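Local structure of Non-structural protein 3 (Porcine deltacoronavirus, 6LN0) at residues A[259-271]-A[390-403]. The protein is a multidomain coronavirus nonstructural protein that carries a macro domain and probably cleaves the viral polyprotein with its papain-like protease domain. Sequence-based numbering, arbitrary orientation.
Sequences NCFVSAGVNLFQN and PAIKFAAAHCWYTN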
loop_
_atom_site.group_PDB
_atom_site.type_symbol
_atom_site.label_atom_id
_atom_site.label_comp_id
_atom_site.label_asym_id
_atom_site.label_seq_id
_atom_site.Cartn_x
_atom_site.Cartn_y
_atom_site.Cartn_z
ATOM N N ASN A 259 -14.366 -13.138 -21.634
ATOM C CA ASN A 259 -13.790 -11.910 -22.155
ATOM C C ASN A 259 -14.448 -11.435 -23.470
ATOM O O ASN A 259 -13.826 -10.643 -24.187
ATOM C CB ASN A 259 -12.282 -12.094 -22.359
ATOM C CG ASN A 259 -11.962 -13.075 -23.471
ATOM O OD1 ASN A 259 -12.847 -13.790 -23.945
ATOM N ND2 ASN A 259 -10.700 -13.108 -23.901
ATOM N N CYS A 260 -15.652 -11.903 -23.827
ATOM C CA CYS A 260 -16.171 -11.561 -25.154
ATOM C C CYS A 260 -16.551 -10.093 -25.231
ATOM O O CYS A 260 -16.363 -9.461 -26.279
ATOM C CB CYS A 260 -17.353 -12.473 -25.531
ATOM S SG CYS A 260 -18.739 -12.498 -24.366
ATOM N N PHE A 261 -17.038 -9.531 -24.121
ATOM C CA PHE A 261 -17.275 -8.092 -24.052
ATOM C C PHE A 261 -16.030 -7.275 -24.377
ATOM O O PHE A 261 -16.157 -6.130 -24.824
ATOM C CB PHE A 261 -17.828 -7.690 -22.675
ATOM C CG PHE A 261 -16.786 -7.561 -21.584
ATOM C CD1 PHE A 261 -16.193 -8.678 -21.025
ATOM C CD2 PHE A 261 -16.444 -6.315 -21.089
ATOM C CE1 PHE A 261 -15.246 -8.539 -19.992
ATOM C CE2 PHE A 261 -15.511 -6.163 -20.074
ATOM C CZ PHE A 261 -14.909 -7.282 -19.526
ATOM N N VAL A 262 -14.840 -7.841 -24.216
ATOM C CA VAL A 262 -13.629 -7.104 -24.551
ATOM C C VAL A 262 -13.307 -7.247 -26.028
ATOM O O VAL A 262 -13.110 -6.250 -26.734
ATOM C CB VAL A 262 -12.450 -7.569 -23.673
ATOM C CG1 VAL A 262 -11.173 -6.926 -24.133
ATOM C CG2 VAL A 262 -12.723 -7.257 -22.227
ATOM N N SER A 263 -13.242 -8.490 -26.517
ATOM C CA SER A 263 -13.002 -8.727 -27.942
ATOM C C SER A 263 -14.027 -8.010 -28.815
ATOM O O SER A 263 -13.672 -7.441 -29.848
ATOM C CB SER A 263 -13.006 -10.230 -28.250
ATOM O OG SER A 263 -14.120 -10.870 -27.643
ATOM N N ALA A 264 -15.297 -8.017 -28.431
ATOM C CA ALA A 264 -16.281 -7.327 -29.263
ATOM C C ALA A 264 -15.998 -5.818 -29.306
ATOM O O ALA A 264 -16.078 -5.181 -30.370
ATOM C CB ALA A 264 -17.695 -7.611 -28.761
ATOM N N GLY A 265 -15.624 -5.235 -28.166
ATOM C CA GLY A 265 -15.336 -3.809 -28.149
ATOM C C GLY A 265 -14.098 -3.456 -28.952
ATOM O O GLY A 265 -14.120 -2.534 -29.772
ATOM N N VAL A 266 -12.998 -4.190 -28.727
ATOM C CA VAL A 266 -11.765 -3.988 -29.489
ATOM C C VAL A 266 -11.950 -4.269 -30.973
ATOM O O VAL A 266 -11.254 -3.679 -31.814
ATOM C CB VAL A 266 -10.640 -4.860 -28.902
ATOM C CG1 VAL A 266 -9.315 -4.551 -29.595
ATOM C CG2 VAL A 266 -10.542 -4.617 -27.398
ATOM N N ASN A 267 -12.844 -5.190 -31.331
ATOM C CA ASN A 267 -12.987 -5.494 -32.748
ATOM C C ASN A 267 -13.798 -4.428 -33.479
ATOM O O ASN A 267 -13.443 -4.049 -34.596
ATOM C CB ASN A 267 -13.592 -6.881 -32.930
ATOM C CG ASN A 267 -12.596 -7.971 -32.583
ATOM O OD1 ASN A 267 -11.373 -7.720 -32.542
ATOM N ND2 ASN A 267 -13.098 -9.170 -32.301
ATOM N N LEU A 268 -14.877 -3.928 -32.873
ATOM C CA LEU A 268 -15.515 -2.717 -33.385
ATOM C C LEU A 268 -14.499 -1.591 -33.535
ATOM O O LEU A 268 -14.423 -0.940 -34.583
ATOM C CB LEU A 268 -16.647 -2.286 -32.456
ATOM C CG LEU A 268 -17.453 -1.069 -32.869
ATOM C CD1 LEU A 268 -18.159 -1.307 -34.192
ATOM C CD2 LEU A 268 -18.464 -0.757 -31.776
ATOM N N PHE A 269 -13.692 -1.360 -32.493
ATOM C CA PHE A 269 -12.763 -0.237 -32.529
ATOM C C PHE A 269 -11.801 -0.375 -33.698
ATOM O O PHE A 269 -11.527 0.601 -34.406
ATOM C CB PHE A 269 -11.985 -0.108 -31.204
ATOM C CG PHE A 269 -11.042 1.056 -31.200
ATOM C CD1 PHE A 269 -9.745 0.919 -31.669
ATOM C CD2 PHE A 269 -11.480 2.310 -30.824
ATOM C CE1 PHE A 269 -8.902 2.005 -31.733
ATOM C CE2 PHE A 269 -10.637 3.406 -30.887
ATOM C CZ PHE A 269 -9.344 3.249 -31.323
ATOM N N GLN A 270 -11.289 -1.584 -33.923
ATOM C CA GLN A 270 -10.378 -1.810 -35.036
ATOM C C GLN A 270 -11.002 -1.457 -36.381
ATOM O O GLN A 270 -10.264 -1.139 -37.320
ATOM C CB GLN A 270 -9.905 -3.268 -35.031
ATOM C CG GLN A 270 -8.919 -3.587 -33.905
ATOM C CD GLN A 270 -8.393 -5.005 -33.970
ATOM O OE1 GLN A 270 -7.392 -5.274 -34.637
ATOM N NE2 GLN A 270 -9.074 -5.929 -33.285
ATOM N N ASN A 271 -12.334 -1.487 -36.496
ATOM C CA ASN A 271 -13.002 -1.117 -37.736
ATOM C C ASN A 271 -13.442 0.336 -37.766
ATOM O O ASN A 271 -14.301 0.687 -38.580
ATOM C CB ASN A 271 -14.202 -2.032 -38.000
ATOM C CG ASN A 271 -13.781 -3.354 -38.620
ATOM O OD1 ASN A 271 -13.818 -4.397 -37.962
ATOM N ND2 ASN A 271 -13.326 -3.307 -39.869
ATOM N N PRO A 390 -20.198 -2.171 -39.453
ATOM C CA PRO A 390 -19.582 -2.732 -38.232
ATOM C C PRO A 390 -20.436 -2.476 -37.000
ATOM O O PRO A 390 -20.837 -1.346 -36.725
ATOM C CB PRO A 390 -18.239 -1.999 -38.133
ATOM C CG PRO A 390 -17.969 -1.479 -39.501
ATOM C CD PRO A 390 -19.298 -1.259 -40.179
ATOM N N ALA A 391 -20.732 -3.540 -36.261
ATOM C CA ALA A 391 -21.648 -3.441 -35.135
ATOM C C ALA A 391 -21.241 -4.429 -34.048
ATOM O O ALA A 391 -20.289 -5.206 -34.195
ATOM C CB ALA A 391 -23.094 -3.690 -35.569
ATOM N N ILE A 392 -21.971 -4.382 -32.941
ATOM C CA ILE A 392 -21.827 -5.349 -31.866
ATOM C C ILE A 392 -23.213 -5.880 -31.541
ATOM O O ILE A 392 -24.168 -5.109 -31.404
ATOM C CB ILE A 392 -21.156 -4.733 -30.617
ATOM C CG1 ILE A 392 -19.691 -4.368 -30.926
ATOM C CG2 ILE A 392 -21.221 -5.700 -29.483
ATOM C CD1 ILE A 392 -18.892 -3.776 -29.740
ATOM N N LYS A 393 -23.332 -7.192 -31.456
ATOM C CA LYS A 393 -24.581 -7.820 -31.066
ATOM C C LYS A 393 -24.399 -8.523 -29.726
ATOM O O LYS A 393 -23.315 -9.033 -29.404
ATOM C CB LYS A 393 -25.080 -8.810 -32.136
ATOM C CG LYS A 393 -25.497 -8.176 -33.473
ATOM C CD LYS A 393 -26.643 -8.936 -34.117
ATOM C CE LYS A 393 -26.379 -9.233 -35.597
ATOM N NZ LYS A 393 -27.178 -10.415 -36.098
ATOM N N PHE A 394 -25.483 -8.533 -28.953
ATOM C CA PHE A 394 -25.510 -9.064 -27.598
ATOM C C PHE A 394 -26.766 -9.912 -27.462
ATOM O O PHE A 394 -27.869 -9.435 -27.748
ATOM C CB PHE A 394 -25.517 -7.913 -26.590
ATOM C CG PHE A 394 -25.230 -8.316 -25.162
ATOM C CD1 PHE A 394 -26.179 -8.983 -24.402
ATOM C CD2 PHE A 394 -24.026 -7.967 -24.560
ATOM C CE1 PHE A 394 -25.923 -9.319 -23.086
ATOM C CE2 PHE A 394 -23.760 -8.311 -23.238
ATOM C CZ PHE A 394 -24.709 -8.985 -22.505
ATOM N N ALA A 395 -26.601 -11.164 -27.041
ATOM C CA ALA A 395 -27.741 -12.019 -26.751
ATOM C C ALA A 395 -27.254 -13.206 -25.943
ATOM O O ALA A 395 -26.157 -13.713 -26.183
ATOM C CB ALA A 395 -28.434 -12.504 -28.031
ATOM N N ALA A 396 -28.073 -13.641 -24.987
ATOM C CA ALA A 396 -27.766 -14.828 -24.190
ATOM C C ALA A 396 -26.402 -14.712 -23.503
ATOM O O ALA A 396 -25.621 -15.670 -23.470
ATOM C CB ALA A 396 -27.835 -16.094 -25.049
ATOM N N ALA A 397 -26.103 -13.522 -22.965
ATOM C CA ALA A 397 -24.863 -13.239 -22.235
ATOM C C ALA A 397 -23.614 -13.486 -23.068
ATOM O O ALA A 397 -22.531 -13.698 -22.517
ATOM C CB ALA A 397 -24.789 -14.038 -20.930
ATOM N N HIS A 398 -23.746 -13.485 -24.389
ATOM C CA HIS A 398 -22.612 -13.506 -25.297
ATOM C C HIS A 398 -22.730 -12.280 -26.189
ATOM O O HIS A 398 -23.836 -11.809 -26.466
ATOM C CB HIS A 398 -22.578 -14.803 -26.129
ATOM C CG HIS A 398 -21.383 -14.933 -27.028
ATOM N ND1 HIS A 398 -20.089 -14.972 -26.552
ATOM C CD2 HIS A 398 -21.288 -15.054 -28.377
ATOM C CE1 HIS A 398 -19.251 -15.102 -27.567
ATOM N NE2 HIS A 398 -19.952 -15.151 -28.686
ATOM N N CYS A 399 -21.591 -11.739 -26.607
ATOM C CA CYS A 399 -21.574 -10.563 -27.464
ATOM C C CYS A 399 -20.426 -10.707 -28.439
ATOM O O CYS A 399 -19.418 -11.357 -28.133
ATOM C CB CYS A 399 -21.449 -9.260 -26.648
ATOM S SG CYS A 399 -19.933 -9.038 -25.770
ATOM N N TRP A 400 -20.579 -10.109 -29.618
ATOM C CA TRP A 400 -19.626 -10.430 -30.664
ATOM C C TRP A 400 -19.653 -9.324 -31.694
ATOM O O TRP A 400 -20.682 -8.667 -31.892
ATOM C CB TRP A 400 -19.944 -11.782 -31.323
ATOM C CG TRP A 400 -21.222 -11.775 -32.119
ATOM C CD1 TRP A 400 -21.358 -11.415 -33.423
ATOM C CD2 TRP A 400 -22.541 -12.133 -31.662
ATOM N NE1 TRP A 400 -22.675 -11.527 -33.816
ATOM C CE2 TRP A 400 -23.420 -11.968 -32.755
ATOM C CE3 TRP A 400 -23.060 -12.588 -30.445
ATOM C CZ2 TRP A 400 -24.784 -12.238 -32.668
ATOM C CZ3 TRP A 400 -24.423 -12.848 -30.358
ATOM C CH2 TRP A 400 -25.267 -12.677 -31.466
ATOM N N TYR A 401 -18.518 -9.136 -32.356
ATOM C CA TYR A 401 -18.442 -8.175 -33.441
ATOM C C TYR A 401 -18.989 -8.790 -34.723
ATOM O O TYR A 401 -18.778 -9.972 -35.010
ATOM C CB TYR A 401 -17.002 -7.730 -33.657
ATOM C CG TYR A 401 -16.819 -6.936 -34.922
ATOM C CD1 TYR A 401 -17.566 -5.786 -35.154
ATOM C CD2 TYR A 401 -15.906 -7.330 -35.886
ATOM C CE1 TYR A 401 -17.406 -5.055 -36.315
ATOM C CE2 TYR A 401 -15.736 -6.603 -37.048
ATOM C CZ TYR A 401 -16.490 -5.466 -37.260
ATOM O OH TYR A 401 -16.327 -4.739 -38.418
ATOM N N THR A 402 -19.701 -7.983 -35.492
ATOM C CA THR A 402 -20.140 -8.382 -36.814
ATOM C C THR A 402 -19.998 -7.184 -37.735
ATOM O O THR A 402 -20.505 -6.102 -37.430
ATOM C CB THR A 402 -21.590 -8.893 -36.796
ATOM O OG1 THR A 402 -22.080 -8.993 -38.136
ATOM C CG2 THR A 402 -22.497 -7.964 -36.000
ATOM N N ASN A 403 -19.261 -7.361 -38.825
ATOM C CA ASN A 403 -19.354 -6.418 -39.921
ATOM C C ASN A 403 -20.746 -6.533 -40.536
ATOM O O ASN A 403 -21.468 -7.500 -40.312
ATOM C CB ASN A 403 -18.255 -6.688 -40.949
ATOM C CG ASN A 403 -17.763 -5.433 -41.625
ATOM O OD1 ASN A 403 -18.549 -4.676 -42.208
ATOM N ND2 ASN A 403 -16.448 -5.196 -41.547
#
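Cys260 and His398 meet at one end of a buried helix-on-sheet packing in the papain-like protease part, where helix 260-270 lies against the hairpin of strands 391-395 and 398-402, the latter outermost in its mixed sheet. The helix runs nearly parallel to strand 398-402, their axes 6.6 Å apart at closest approach. Ala264 suits the middle: its small CB sits 3.9 Å from Trp400 N, so helix and strand can come close. Beside it, Cys399 tucks its SG against the start of the helix, 3.3 Å from Phe261 CA. This matches papain-like cysteine proteases, with a cysteine in the first turn of a helix facing a histidine on a strand; Cys260 and His398 are therefore probably the catalytic pair. Cys260 SG stands 3.6 Å from His398 ND1, oblique to the ring. Although the CB of His398 points away from the helix, CG lies opposite the backbone N (chi1 -176°), beside the carbonyl carbon, and from there ND1 and CE1 come up to Cys260. Further along, branched Ile392 and Leu268 cross at about a right angle, Leu268 CD2 3.7 Å from Ile392 CD1. Tyr401 spreads one ring face over the backbone of Asn267 and Leu268; the amide ND2 of Asn267 turns elsewhere, hydrogen-bonding to His252 ND1. At the far end, Tyr401 OH gives a weak hydrogen bond to Asn271 OD1 (2.6 Å), which approaches obliquely, amide and ring planes 27° apart.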